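Local coordinates for protein phenyl-3-pyruvate decarboxylase (Azospirillum brasilense, PDB 2NXW) that decarboxylates indole-3-pyruvate to indole-3-acetaldehyde with thiamine diphosphate and a metal ion as cofactors, a step in auxin biosynthesis, at residues E147-L155 and A166-A174; D45-V53 and E182-A190. One frame throughout, in Å; residues are numbered along the deposited sequence.

Read from the N terminus, the chain passes first through 45-53, a short 3-10 segment running into helix 48-57. It returns to this region 129 residues later, when 182-190 leaves strand 179-184 and closes the long loop of interaction 2. Interaction 1 nests inside that loop: strand 152-154, within 147-155, meets helix 161-175 through 166-174, closing a much shorter one. The helix leads on to strand 179-184, which lies beside strand 152-154 in one parallel sheet that both contacts reach. They meet where Ala153 O and Leu155 N probably bond to Glu182 N and Glu182 O. Interaction 1 fixes the edge strand and its helix; interaction 2 ties the neighbouring strand to the helix that follows strand 39-41.

Interaction 1: E147-L155 and A166-A174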
loop_
_atom_site.group_PDB
_atom_site.type_symbol
_atom_site.label_atom_id
_atom_site.label_comp_id
_atom_site.label_asym_id
_atom_site.label_seq_id
_atom_site.Cartn_x
_atom_site.Cartn_y
_atom_site.Cartn_z
ATOM N N GLU A 147 -10.583 0.680 9.019
ATOM C CA GLU A 147 -10.559 1.370 7.731
ATOM C C GLU A 147 -11.814 2.200 7.459
ATOM O O GLU A 147 -11.799 3.088 6.610
ATOM C CB GLU A 147 -10.394 0.359 6.586
ATOM C CG GLU A 147 -9.085 -0.417 6.581
ATOM C CD GLU A 147 -7.879 0.466 6.328
ATOM O OE1 GLU A 147 -7.967 1.369 5.466
ATOM O OE2 GLU A 147 -6.837 0.243 6.979
ATOM N N ILE A 148 -12.899 1.917 8.178
ATOM C CA ILE A 148 -14.155 2.622 7.950
ATOM C C ILE A 148 -14.753 3.313 9.171
ATOM O O ILE A 148 -15.958 3.579 9.223
ATOM C CB ILE A 148 -15.196 1.659 7.349
ATOM C CG1 ILE A 148 -15.374 0.444 8.264
ATOM C CG2 ILE A 148 -14.739 1.217 5.962
ATOM C CD1 ILE A 148 -16.407 -0.564 7.764
ATOM N N THR A 149 -13.904 3.606 10.153
ATOM C CA THR A 149 -14.337 4.291 11.371
ATOM C C THR A 149 -13.261 5.284 11.790
ATOM O O THR A 149 -12.100 5.140 11.399
ATOM C CB THR A 149 -14.580 3.304 12.540
ATOM O OG1 THR A 149 -13.411 2.499 12.744
ATOM C CG2 THR A 149 -15.767 2.401 12.245
ATOM N N VAL A 150 -13.642 6.289 12.582
ATOM C CA VAL A 150 -12.679 7.298 13.030
ATOM C C VAL A 150 -11.981 6.969 14.339
ATOM O O VAL A 150 -10.992 7.607 14.688
ATOM C CB VAL A 150 -13.324 8.703 13.147
ATOM C CG1 VAL A 150 -13.740 9.163 11.774
ATOM C CG2 VAL A 150 -14.503 8.694 14.111
ATOM N N ALA A 151 -12.491 5.983 15.061
ATOM C CA ALA A 151 -11.893 5.568 16.319
ATOM C C ALA A 151 -12.388 4.172 16.627
ATOM O O ALA A 151 -13.496 3.801 16.226
ATOM C CB ALA A 151 -12.287 6.531 17.438
ATOM N N GLN A 152 -11.573 3.407 17.345
ATOM C CA GLN A 152 -11.924 2.045 17.705
ATOM C C GLN A 152 -11.405 1.717 19.092
ATOM O O GLN A 152 -10.441 2.324 19.568
ATOM C CB GLN A 152 -11.276 1.034 16.754
ATOM C CG GLN A 152 -11.375 1.307 15.259
ATOM C CD GLN A 152 -10.392 2.360 14.790
ATOM O OE1 GLN A 152 -9.233 2.393 15.234
ATOM N NE2 GLN A 152 -10.837 3.220 13.878
ATOM N N ALA A 153 -12.037 0.743 19.733
ATOM C CA ALA A 153 -11.559 0.286 21.023
ATOM C C ALA A 153 -12.035 -1.126 21.289
ATOM O O ALA A 153 -13.149 -1.499 20.924
ATOM C CB ALA A 153 -12.033 1.214 22.148
ATOM N N ARG A 154 -11.160 -1.925 21.886
ATOM C CA ARG A 154 -11.511 -3.269 22.295
ATOM C C ARG A 154 -11.653 -3.104 23.804
ATOM O O ARG A 154 -10.684 -2.774 24.487
ATOM C CB ARG A 154 -10.396 -4.268 21.978
ATOM C CG ARG A 154 -10.694 -5.640 22.557
ATOM C CD ARG A 154 -9.643 -6.683 22.218
ATOM N NE ARG A 154 -9.930 -7.926 22.929
ATOM C CZ ARG A 154 -9.290 -9.073 22.736
ATOM N NH1 ARG A 154 -8.309 -9.145 21.843
ATOM N NH2 ARG A 154 -9.635 -10.150 23.438
ATOM N N LEU A 155 -12.859 -3.310 24.320
ATOM C CA LEU A 155 -13.109 -3.144 25.742
ATOM C C LEU A 155 -12.809 -4.439 26.496
ATOM O O LEU A 155 -13.712 -5.106 27.012
ATOM C CB LEU A 155 -14.560 -2.702 25.953
ATOM C CG LEU A 155 -14.968 -1.458 25.149
ATOM C CD1 LEU A 155 -16.415 -1.095 25.453
ATOM C CD2 LEU A 155 -14.047 -0.296 25.491
ATOM N N ALA A 166 -15.562 6.828 26.542
ATOM C CA ALA A 166 -15.673 8.272 26.396
ATOM C C ALA A 166 -14.820 8.767 25.231
ATOM O O ALA A 166 -15.236 9.650 24.478
ATOM C CB ALA A 166 -15.248 8.975 27.697
ATOM N N ARG A 167 -13.629 8.197 25.073
ATOM C CA ARG A 167 -12.751 8.612 23.986
ATOM C C ARG A 167 -13.359 8.287 22.617
ATOM O O ARG A 167 -13.403 9.134 21.723
ATOM C CB ARG A 167 -11.384 7.927 24.095
ATOM C CG ARG A 167 -10.457 8.218 22.909
ATOM C CD ARG A 167 -9.126 7.475 23.003
ATOM N NE ARG A 167 -9.243 6.023 22.857
ATOM C CZ ARG A 167 -9.456 5.398 21.702
ATOM N NH1 ARG A 167 -9.578 6.097 20.584
ATOM N NH2 ARG A 167 -9.529 4.073 21.666
ATOM N N VAL A 168 -13.829 7.060 22.468
ATOM C CA VAL A 168 -14.398 6.633 21.200
ATOM C C VAL A 168 -15.717 7.326 20.867
ATOM O O VAL A 168 -15.906 7.774 19.729
ATOM C CB VAL A 168 -14.552 5.105 21.180
ATOM C CG1 VAL A 168 -15.271 4.652 19.906
ATOM C CG2 VAL A 168 -13.164 4.462 21.230
ATOM N N LEU A 169 -16.629 7.419 21.833
ATOM C CA LEU A 169 -17.891 8.092 21.559
ATOM C C LEU A 169 -17.621 9.569 21.317
ATOM O O LEU A 169 -18.308 10.215 20.525
ATOM C CB LEU A 169 -18.876 7.919 22.713
ATOM C CG LEU A 169 -19.271 6.476 23.019
ATOM C CD1 LEU A 169 -20.410 6.485 24.024
ATOM C CD2 LEU A 169 -19.698 5.758 21.725
ATOM N N GLY A 170 -16.604 10.102 21.996
ATOM C CA GLY A 170 -16.253 11.497 21.827
ATOM C C GLY A 170 -15.748 11.765 20.426
ATOM O O GLY A 170 -16.007 12.829 19.863
ATOM N N ALA A 171 -15.025 10.801 19.861
ATOM C CA ALA A 171 -14.495 10.929 18.506
ATOM C C ALA A 171 -15.654 10.909 17.498
ATOM O O ALA A 171 -15.642 11.652 16.521
ATOM C CB ALA A 171 -13.523 9.787 18.212
ATOM N N ALA A 172 -16.646 10.055 17.740
ATOM C CA ALA A 172 -17.797 9.982 16.846
ATOM C C ALA A 172 -18.511 11.334 16.824
ATOM O O ALA A 172 -18.945 11.801 15.778
ATOM C CB ALA A 172 -18.759 8.881 17.305
ATOM N N ARG A 173 -18.609 11.977 17.982
ATOM C CA ARG A 173 -19.282 13.271 18.069
ATOM C C ARG A 173 -18.426 14.420 17.549
ATOM O O ARG A 173 -18.951 15.402 17.010
ATOM C CB ARG A 173 -19.694 13.541 19.524
ATOM C CG ARG A 173 -20.970 12.821 19.943
ATOM C CD ARG A 173 -20.905 12.294 21.366
ATOM N NE ARG A 173 -20.749 13.344 22.368
ATOM C CZ ARG A 173 -21.710 14.180 22.750
ATOM N NH1 ARG A 173 -22.923 14.103 22.216
ATOM N NH2 ARG A 173 -21.459 15.088 23.686
ATOM N N ALA A 174 -17.110 14.294 17.675
ATOM C CA ALA A 174 -16.226 15.360 17.233
ATOM C C ALA A 174 -16.060 15.431 15.729
ATOM O O ALA A 174 -15.859 16.509 15.182
ATOM C CB ALA A 174 -14.858 15.227 17.904
HETATM O O HOH W 1 -9.064 4.829 18.039
#
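Arg167 reaches from helix 161-175 to the backbone of strand 152-154, where its NH2 donates to Gln152 O (2.9 Å, 158° at the hydrogen). The carbonyl oxygen lies almost coplanar with the guanidinium, at its rim. Beside this bond water 1 makes a second link, accepting from Gln152 N at 3.0 Å and from Arg167 NH1 at 2.9 Å, so both backbone polar atoms of Gln152 are tied to the one guanidinium. The remaining surface is small and apolar. Ala151 CB abuts Ala171 CB at 3.6 Å, and Ala153 CB touches Val168 CG2, also at 3.6 Å. Val150 CG2 lies more loosely over the helix at Ala171.

The Arg167 chain runs straight as far as CD and then bends (chi3 68°), which brings the guanidinium back across Val168; CG2 of that valine covers one face off its centre. Glu164, one helical turn earlier, forms a salt bridge with NH2 and helps to orient the group. On the strand, the Gln152 side chain points away from the helix: its NE2 donates to Thr149 OG1 (2.9 Å), while OE1 accepts from Lys160 of a third subunit. Backbone bonds from Ala151 and Ala153 to Tyr180 bind the edge strand to strand 179-184, completing a beta-alpha-beta unit in which strand and helix segments run nearly antiparallel (161°).

Were Arg167 replaced by alanine, Gln152 O would probably lose its side-chain donor, Glu164 its arginine partner and water 1 one support. The chemistry implies a division of labour: alanines and a valine let the helix lie close to the strand, and one charged group, balanced by Glu164, secures the strand's backbone at a single residue.

Interaction 2: D45-V53 and E182-A190; sequences DFALPFFKV and EIPRNMVNA
In the N-terminal, pyrimidine-binding (PYR) domain of this thiamine diphosphate enzyme, the segment entering helix 48-57 packs against the end of strand 179-184, part of a six-stranded parallel alpha/beta sheet, and the turns after it. The Asp45 side chain lies about 5 Å from a bound thiamine diphosphate, so one end of the contact borders the cofactor site.

Arg185 carries that end. Its CG is wedged between the backbone N and C (chi1 57°), and from there the chain extends out past Phe46. Phe46 CD2 stands 3.5 Å above the centre of one face of the Arg185 guanidinium, with the ring and guanidinium planes 66° apart, so the two groups are strongly inclined rather than stacked. Arg185 NE is paired with Glu124 in a salt bridge. NH1 turns to solvent-mediated contacts: it donates to water 2 and water 3, which pass hydrogen bonds on to Asp45 O and Asp45 OD2. Asp45 OD2 lies 5.3 Å from Arg185 NH1; the two charges are coupled through water, and any attraction is probably softened.

Farther along the helix the contact becomes apolar. Val188, just inside a type I turn from Met187 to Ala190, pushes CG1 toward Pro49 O (3.7 Å) and Val53 CG2 (3.8 Å), while its other methyl, CG2, meets Phe50 CB at 4.1 Å. Deeper, Phe50 CE1 approaches Ile183 CD1, and Ala24 of helix 23-33 borders both Val188 and Phe50. Elsewhere on helix 48-57, Lys52 forms a salt bridge with Glu488 of a second subunit. At the outer end, water 4 donates to Pro49 O (2.8 Å) and accepts from Asn189 ND2 (3.0 Å).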
loop_
_atom_site.group_PDB
_atom_site.type_symbol
_atom_site.label_atom_id
_atom_site.label_comp_id
_atom_site.label_asym_id
_atom_site.label_seq_id
_atom_site.Cartn_x
_atom_site.Cartn_y
_atom_site.Cartn_z
ATOM N N ASP A 45 -23.921 -15.962 18.982
ATOM C CA ASP A 45 -23.295 -16.530 20.172
ATOM C C ASP A 45 -22.458 -15.563 21.003
ATOM O O ASP A 45 -22.706 -15.384 22.200
ATOM C CB ASP A 45 -22.418 -17.720 19.780
ATOM C CG ASP A 45 -23.221 -18.960 19.476
ATOM O OD1 ASP A 45 -24.339 -18.832 18.934
ATOM O OD2 ASP A 45 -22.726 -20.069 19.767
ATOM N N PHE A 46 -21.464 -14.942 20.375
ATOM C CA PHE A 46 -20.578 -14.039 21.092
ATOM C C PHE A 46 -21.243 -12.769 21.605
ATOM O O PHE A 46 -20.745 -12.135 22.532
ATOM C CB PHE A 46 -19.364 -13.690 20.219
ATOM C CG PHE A 46 -18.447 -14.859 19.962
ATOM C CD1 PHE A 46 -18.207 -15.302 18.663
ATOM C CD2 PHE A 46 -17.833 -15.524 21.022
ATOM C CE1 PHE A 46 -17.367 -16.392 18.426
ATOM C CE2 PHE A 46 -16.991 -16.612 20.797
ATOM C CZ PHE A 46 -16.758 -17.046 19.494
ATOM N N ALA A 47 -22.380 -12.409 21.022
ATOM C CA ALA A 47 -23.089 -11.207 21.434
ATOM C C ALA A 47 -24.302 -11.472 22.331
ATOM O O ALA A 47 -24.935 -10.521 22.780
ATOM C CB ALA A 47 -23.542 -10.417 20.198
ATOM N N LEU A 48 -24.615 -12.736 22.608
ATOM C CA LEU A 48 -25.794 -13.035 23.426
ATOM C C LEU A 48 -25.806 -12.348 24.796
ATOM O O LEU A 48 -26.815 -11.760 25.181
ATOM C CB LEU A 48 -25.981 -14.549 23.565
ATOM C CG LEU A 48 -26.622 -15.200 22.334
ATOM C CD1 LEU A 48 -26.623 -16.710 22.478
ATOM C CD2 LEU A 48 -28.041 -14.681 22.169
ATOM N N PRO A 49 -24.694 -12.410 25.544
ATOM C CA PRO A 49 -24.687 -11.749 26.854
ATOM C C PRO A 49 -24.988 -10.248 26.769
ATOM O O PRO A 49 -25.695 -9.698 27.615
ATOM C CB PRO A 49 -23.278 -12.033 27.370
ATOM C CG PRO A 49 -23.000 -13.401 26.799
ATOM C CD PRO A 49 -23.492 -13.251 25.371
ATOM N N PHE A 50 -24.451 -9.585 25.747
ATOM C CA PHE A 50 -24.684 -8.157 25.569
ATOM C C PHE A 50 -26.156 -7.872 25.244
ATOM O O PHE A 50 -26.751 -6.943 25.788
ATOM C CB PHE A 50 -23.790 -7.600 24.450
ATOM C CG PHE A 50 -23.991 -6.138 24.192
ATOM C CD1 PHE A 50 -23.507 -5.186 25.080
ATOM C CD2 PHE A 50 -24.699 -5.713 23.073
ATOM C CE1 PHE A 50 -23.724 -3.821 24.863
ATOM C CE2 PHE A 50 -24.921 -4.366 22.846
ATOM C CZ PHE A 50 -24.437 -3.415 23.737
ATOM N N PHE A 51 -26.748 -8.672 24.357
ATOM C CA PHE A 51 -28.143 -8.448 24.010
ATOM C C PHE A 51 -29.052 -8.711 25.210
ATOM O O PHE A 51 -30.101 -8.083 25.331
ATOM C CB PHE A 51 -28.555 -9.319 22.815
ATOM C CG PHE A 51 -28.237 -8.709 21.472
ATOM C CD1 PHE A 51 -26.916 -8.496 21.084
ATOM C CD2 PHE A 51 -29.264 -8.364 20.594
ATOM C CE1 PHE A 51 -26.619 -7.949 19.836
ATOM C CE2 PHE A 51 -28.979 -7.812 19.339
ATOM C CZ PHE A 51 -27.655 -7.608 18.964
ATOM N N LYS A 52 -28.633 -9.618 26.093
ATOM C CA LYS A 52 -29.404 -9.940 27.296
ATOM C C LYS A 52 -29.465 -8.705 28.180
ATOM O O LYS A 52 -30.529 -8.357 28.690
ATOM C CB LYS A 52 -28.752 -11.094 28.062
ATOM C CG LYS A 52 -29.435 -11.416 29.398
ATOM C CD LYS A 52 -28.808 -12.640 30.046
ATOM C CE LYS A 52 -29.422 -12.911 31.419
ATOM N NZ LYS A 52 -28.882 -14.157 32.024
ATOM N N VAL A 53 -28.330 -8.037 28.364
ATOM C CA VAL A 53 -28.314 -6.829 29.178
ATOM C C VAL A 53 -29.191 -5.762 28.530
ATOM O O VAL A 53 -29.980 -5.097 29.196
ATOM C CB VAL A 53 -26.881 -6.277 29.353
ATOM C CG1 VAL A 53 -26.917 -4.925 30.070
ATOM C CG2 VAL A 53 -26.038 -7.272 30.150
ATOM N N GLU A 182 -15.476 -3.227 20.320
ATOM C CA GLU A 182 -15.464 -4.682 20.334
ATOM C C GLU A 182 -15.503 -5.097 21.805
ATOM O O GLU A 182 -14.662 -4.667 22.595
ATOM C CB GLU A 182 -14.176 -5.148 19.642
ATOM C CG GLU A 182 -14.043 -6.620 19.369
ATOM C CD GLU A 182 -12.813 -6.906 18.530
ATOM O OE1 GLU A 182 -12.847 -6.657 17.302
ATOM O OE2 GLU A 182 -11.802 -7.363 19.100
ATOM N N ILE A 183 -16.483 -5.914 22.176
ATOM C CA ILE A 183 -16.634 -6.333 23.567
ATOM C C ILE A 183 -16.548 -7.845 23.778
ATOM O O ILE A 183 -17.468 -8.581 23.420
ATOM C CB ILE A 183 -17.994 -5.855 24.143
ATOM C CG1 ILE A 183 -18.177 -4.354 23.890
ATOM C CG2 ILE A 183 -18.058 -6.148 25.640
ATOM C CD1 ILE A 183 -19.499 -3.801 24.399
ATOM N N PRO A 184 -15.428 -8.332 24.352
ATOM C CA PRO A 184 -15.269 -9.770 24.606
ATOM C C PRO A 184 -16.483 -10.195 25.449
ATOM O O PRO A 184 -16.871 -9.486 26.375
ATOM C CB PRO A 184 -13.959 -9.831 25.391
ATOM C CG PRO A 184 -13.170 -8.686 24.811
ATOM C CD PRO A 184 -14.209 -7.585 24.718
ATOM N N ARG A 185 -17.077 -11.345 25.162
ATOM C CA ARG A 185 -18.272 -11.716 25.911
ATOM C C ARG A 185 -18.129 -11.862 27.425
ATOM O O ARG A 185 -19.111 -11.683 28.145
ATOM C CB ARG A 185 -18.916 -12.969 25.317
ATOM C CG ARG A 185 -18.043 -14.187 25.235
ATOM C CD ARG A 185 -18.900 -15.354 24.797
ATOM N NE ARG A 185 -18.109 -16.506 24.392
ATOM C CZ ARG A 185 -18.622 -17.599 23.840
ATOM N NH1 ARG A 185 -19.929 -17.685 23.631
ATOM N NH2 ARG A 185 -17.826 -18.599 23.485
ATOM N N ASN A 186 -16.929 -12.165 27.912
ATOM C CA ASN A 186 -16.737 -12.307 29.359
ATOM C C ASN A 186 -16.583 -10.953 30.058
ATOM O O ASN A 186 -16.488 -10.887 31.289
ATOM C CB ASN A 186 -15.522 -13.205 29.661
ATOM C CG ASN A 186 -14.205 -12.592 29.209
ATOM O OD1 ASN A 186 -14.115 -12.010 28.125
ATOM N ND2 ASN A 186 -13.166 -12.738 30.034
ATOM N N MET A 187 -16.570 -9.875 29.278
ATOM C CA MET A 187 -16.439 -8.531 29.831
ATOM C C MET A 187 -17.774 -7.801 29.920
ATOM O O MET A 187 -17.888 -6.776 30.590
ATOM C CB MET A 187 -15.461 -7.702 28.995
ATOM C CG MET A 187 -14.006 -8.145 29.103
ATOM S SD MET A 187 -13.390 -7.965 30.800
ATOM C CE MET A 187 -11.904 -8.992 30.750
ATOM N N VAL A 188 -18.788 -8.334 29.247
ATOM C CA VAL A 188 -20.113 -7.723 29.250
ATOM C C VAL A 188 -20.636 -7.414 30.650
ATOM O O VAL A 188 -21.141 -6.315 30.912
ATOM C CB VAL A 188 -21.134 -8.640 28.525
ATOM C CG1 VAL A 188 -22.570 -8.150 28.744
ATOM C CG2 VAL A 188 -20.809 -8.671 27.039
ATOM N N ASN A 189 -20.487 -8.375 31.554
ATOM C CA ASN A 189 -20.990 -8.213 32.911
ATOM C C ASN A 189 -19.964 -7.769 33.937
ATOM O O ASN A 189 -20.262 -7.715 35.132
ATOM C CB ASN A 189 -21.656 -9.516 33.347
ATOM C CG ASN A 189 -22.904 -9.821 32.539
ATOM O OD1 ASN A 189 -23.930 -9.161 32.696
ATOM N ND2 ASN A 189 -22.816 -10.811 31.660
ATOM N N ALA A 190 -18.763 -7.438 33.482
ATOM C CA ALA A 190 -17.724 -6.987 34.405
ATOM C C ALA A 190 -18.074 -5.617 34.961
ATOM O O ALA A 190 -18.543 -4.738 34.232
ATOM C CB ALA A 190 -16.381 -6.928 33.698
HETATM O O HOH W 2 -22.136 -16.590 24.623
HETATM O O HOH W 3 -20.905 -19.929 22.403
HETATM O O HOH W 4 -25.451 -10.862 30.196
#